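PDB 4EZI: Alpha/beta hydrolase from Legionella pneumophila subsp. pneumophila str. Philadelphia 1, which probably acts as a serine hydrolase of the alpha/beta-hydrolase fold, possibly a lipase, though its substrate is unknown. Local coordinates for residues A[240-251]-A[267-277]. Numbering follows the deposited sequence.
Sequences DEIFAPPYNTLI and ALPQDPLLIFQ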
# COMPACT_ATOMS: atom_id res chain seq x y z
N ASP A 240 8.67 18.38 19.89
CA ASP A 240 9.92 18.35 20.65
C ASP A 240 9.91 17.34 21.78
O ASP A 240 10.97 16.99 22.29
CB ASP A 240 10.25 19.75 21.16
CG ASP A 240 10.07 20.78 20.08
OD1 ASP A 240 10.68 20.58 19.02
OD2 ASP A 240 9.28 21.73 20.28
N GLU A 241 8.74 16.84 22.14
CA GLU A 241 8.65 15.69 23.03
C GLU A 241 9.14 14.43 22.29
O GLU A 241 9.73 13.54 22.89
CB GLU A 241 7.20 15.49 23.50
CG GLU A 241 7.06 14.24 24.37
CD GLU A 241 5.67 13.95 24.94
OE1 GLU A 241 4.75 14.80 24.84
OE2 GLU A 241 5.54 12.85 25.55
N ILE A 242 8.85 14.36 20.99
CA ILE A 242 9.13 13.20 20.16
C ILE A 242 10.56 13.23 19.66
O ILE A 242 11.35 12.30 19.91
CB ILE A 242 8.13 13.15 18.98
CG1 ILE A 242 6.68 13.10 19.47
CG2 ILE A 242 8.45 11.99 18.07
CD1 ILE A 242 5.68 13.28 18.38
N PHE A 243 10.93 14.29 18.94
CA PHE A 243 12.15 14.35 18.15
C PHE A 243 13.22 15.18 18.84
O PHE A 243 12.98 16.33 19.23
CB PHE A 243 11.88 14.95 16.77
CG PHE A 243 10.97 14.11 15.92
CD1 PHE A 243 11.33 12.81 15.55
CD2 PHE A 243 9.79 14.63 15.43
CE1 PHE A 243 10.50 12.05 14.75
CE2 PHE A 243 8.95 13.87 14.65
CZ PHE A 243 9.32 12.59 14.28
N ALA A 244 14.41 14.61 18.96
CA ALA A 244 15.60 15.30 19.47
C ALA A 244 16.10 16.31 18.45
O ALA A 244 15.96 16.13 17.25
CB ALA A 244 16.70 14.30 19.76
N PRO A 245 16.72 17.40 18.92
CA PRO A 245 17.22 18.40 17.99
C PRO A 245 18.45 17.87 17.25
O PRO A 245 19.22 17.11 17.82
CB PRO A 245 17.57 19.59 18.89
CG PRO A 245 17.92 18.93 20.19
CD PRO A 245 16.96 17.79 20.32
N PRO A 246 18.65 18.32 16.01
CA PRO A 246 17.81 19.25 15.24
C PRO A 246 16.73 18.55 14.40
O PRO A 246 16.13 19.19 13.54
CB PRO A 246 18.84 19.89 14.31
CG PRO A 246 19.74 18.71 13.95
CD PRO A 246 19.85 17.91 15.24
N TYR A 247 16.49 17.27 14.64
CA TYR A 247 15.54 16.49 13.85
C TYR A 247 14.11 16.96 14.01
O TYR A 247 13.28 16.80 13.10
CB TYR A 247 15.67 14.99 14.17
CG TYR A 247 17.08 14.54 13.91
CD1 TYR A 247 17.56 14.45 12.62
CD2 TYR A 247 17.98 14.29 14.96
CE1 TYR A 247 18.87 14.10 12.35
CE2 TYR A 247 19.28 13.93 14.70
CZ TYR A 247 19.72 13.85 13.39
OH TYR A 247 21.03 13.49 13.13
N ASN A 248 13.82 17.61 15.13
CA ASN A 248 12.54 18.23 15.36
C ASN A 248 12.17 19.25 14.29
O ASN A 248 10.99 19.39 13.97
CB ASN A 248 12.45 18.84 16.76
CG ASN A 248 13.50 19.91 17.03
OD1 ASN A 248 14.63 19.86 16.52
ND2 ASN A 248 13.13 20.88 17.83
N THR A 249 13.16 19.95 13.73
CA THR A 249 12.89 20.90 12.65
C THR A 249 13.34 20.37 11.29
O THR A 249 12.77 20.77 10.27
CB THR A 249 13.48 22.28 12.94
OG1 THR A 249 14.89 22.16 13.10
CG2 THR A 249 12.84 22.94 14.14
N LEU A 250 14.34 19.49 11.24
CA LEU A 250 14.78 18.91 9.97
C LEU A 250 13.73 17.99 9.37
O LEU A 250 13.51 18.01 8.16
CB LEU A 250 16.09 18.19 10.17
CG LEU A 250 16.74 17.58 8.96
CD1 LEU A 250 16.99 18.64 7.86
CD2 LEU A 250 18.02 16.88 9.35
N ILE A 251 13.12 17.13 10.19
CA ILE A 251 12.17 16.17 9.67
C ILE A 251 11.00 16.84 8.92
O ILE A 251 10.66 16.40 7.82
CB ILE A 251 11.73 15.17 10.76
CG1 ILE A 251 12.92 14.24 11.06
CG2 ILE A 251 10.46 14.40 10.37
CD1 ILE A 251 12.79 13.40 12.30
N ALA A 267 20.27 12.31 5.04
CA ALA A 267 20.16 13.35 6.07
C ALA A 267 19.88 12.80 7.45
O ALA A 267 20.06 13.52 8.42
CB ALA A 267 19.07 14.34 5.69
N LEU A 268 19.39 11.57 7.56
CA LEU A 268 18.98 11.01 8.83
C LEU A 268 19.99 9.95 9.26
O LEU A 268 20.53 9.20 8.44
CB LEU A 268 17.60 10.36 8.68
CG LEU A 268 16.46 11.36 8.44
CD1 LEU A 268 15.18 10.57 8.18
CD2 LEU A 268 16.30 12.37 9.58
N PRO A 269 20.20 9.82 10.57
CA PRO A 269 21.08 8.75 11.04
C PRO A 269 20.49 7.36 10.78
O PRO A 269 19.29 7.20 10.70
CB PRO A 269 21.18 9.01 12.54
CG PRO A 269 19.94 9.72 12.89
CD PRO A 269 19.55 10.54 11.69
N GLN A 270 21.36 6.38 10.67
CA GLN A 270 20.91 5.00 10.50
C GLN A 270 20.29 4.39 11.75
O GLN A 270 19.41 3.54 11.63
CB GLN A 270 22.03 4.14 9.93
CG GLN A 270 22.17 4.34 8.41
CD GLN A 270 21.09 3.60 7.62
OE1 GLN A 270 21.05 2.37 7.64
NE2 GLN A 270 20.17 4.36 6.95
N ASP A 271 20.71 4.85 12.93
CA ASP A 271 20.14 4.41 14.20
C ASP A 271 18.97 5.32 14.58
O ASP A 271 19.20 6.49 14.90
CB ASP A 271 21.20 4.46 15.30
CG ASP A 271 20.68 4.02 16.66
OD1 ASP A 271 19.48 3.68 16.81
OD2 ASP A 271 21.51 3.98 17.62
N PRO A 272 17.72 4.81 14.50
CA PRO A 272 16.59 5.69 14.75
C PRO A 272 16.57 6.28 16.14
O PRO A 272 15.94 7.32 16.35
CB PRO A 272 15.35 4.79 14.51
CG PRO A 272 15.82 3.64 13.77
CD PRO A 272 17.28 3.45 14.15
N LEU A 273 17.20 5.62 17.11
CA LEU A 273 17.16 6.18 18.45
C LEU A 273 17.74 7.59 18.49
O LEU A 273 17.35 8.39 19.35
CB LEU A 273 17.88 5.28 19.46
CG LEU A 273 17.25 3.90 19.63
CD1 LEU A 273 18.06 3.04 20.59
CD2 LEU A 273 15.82 3.97 20.08
N LEU A 274 18.63 7.93 17.55
CA LEU A 274 19.29 9.25 17.56
C LEU A 274 18.32 10.37 17.17
O LEU A 274 18.60 11.53 17.49
CB LEU A 274 20.52 9.24 16.65
CG LEU A 274 21.71 8.44 17.15
CD1 LEU A 274 22.73 8.28 16.05
CD2 LEU A 274 22.29 9.11 18.40
N ILE A 275 17.19 10.07 16.52
CA ILE A 275 16.25 11.14 16.18
C ILE A 275 15.22 11.42 17.26
O ILE A 275 14.47 12.37 17.15
CB ILE A 275 15.54 10.95 14.82
CG1 ILE A 275 14.50 9.81 14.84
CG2 ILE A 275 16.61 10.83 13.70
CD1 ILE A 275 13.57 9.83 13.62
N PHE A 276 15.17 10.58 18.31
CA PHE A 276 14.13 10.70 19.32
C PHE A 276 14.67 11.14 20.65
O PHE A 276 15.78 10.80 21.04
CB PHE A 276 13.43 9.34 19.53
CG PHE A 276 12.63 8.87 18.34
CD1 PHE A 276 11.49 9.54 17.98
CD2 PHE A 276 13.04 7.78 17.58
CE1 PHE A 276 10.75 9.15 16.88
CE2 PHE A 276 12.32 7.40 16.48
CZ PHE A 276 11.17 8.06 16.12
N GLN A 277 13.83 11.83 21.41
CA GLN A 277 14.11 11.97 22.84
C GLN A 277 14.08 10.58 23.48
O GLN A 277 13.20 9.80 23.19
CB GLN A 277 13.09 12.86 23.52
CG GLN A 277 13.32 14.35 23.25
CD GLN A 277 14.68 14.84 23.80
OE1 GLN A 277 15.22 14.22 24.73
NE2 GLN A 277 15.23 15.91 23.25
O HOH W 1 13.55 17.49 21.56
O HOH W 2 21.92 13.00 10.58
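Two backbone hydrogen bonds tie residues 240-251 to 267-277, and they make one isolated beta bridge centred on Phe243 and Phe276. Gln277 N gives its hydrogen to Ile242 O at 2.9 Å; Ala244 N donates to Ile275 O at 2.9 Å. Both donors sit above the carbonyl plane they address, and each of these oxygens also takes a CA-H contact, from Phe276 and Phe243 respectively. The same oxygens lie at the ring edges: Ile242 O in the plane of Phe276, Ile275 O in that of Phe243. The two rings run side by side, planes 20° apart but slid so far that they barely overlap, with CE1 of Phe243 3.6 Å from CE1 of Phe276. CG2 of Ile242 and CD1 of Ile251 cover opposite faces of Phe243.

At the polar margin, Gln277 bends at chi2 (-63°), which brings NE2 to a water; that water donates to Asp240 O and Phe243 O. A second water joins Tyr247 OH, 2.7 Å away, to Ala267 O, which accepts a hydrogen from it. The Tyr247 ring takes CG2 of Ile275 over one face, 3.8 Å from the centroid, while CD of Pro269 lies 3.6 Å from Tyr247 OH. Ile275 also touches Thr219 of helix 218-233.

The contact lies in the helical insertion between strands 193-197 and 310-314, about 26 Å (centre to centre) from the middle of the chain. Its direct polar bonds are all backbone to backbone, with apolar side chains packed alongside; Gln277 and Tyr247 extend the polar link across only through water.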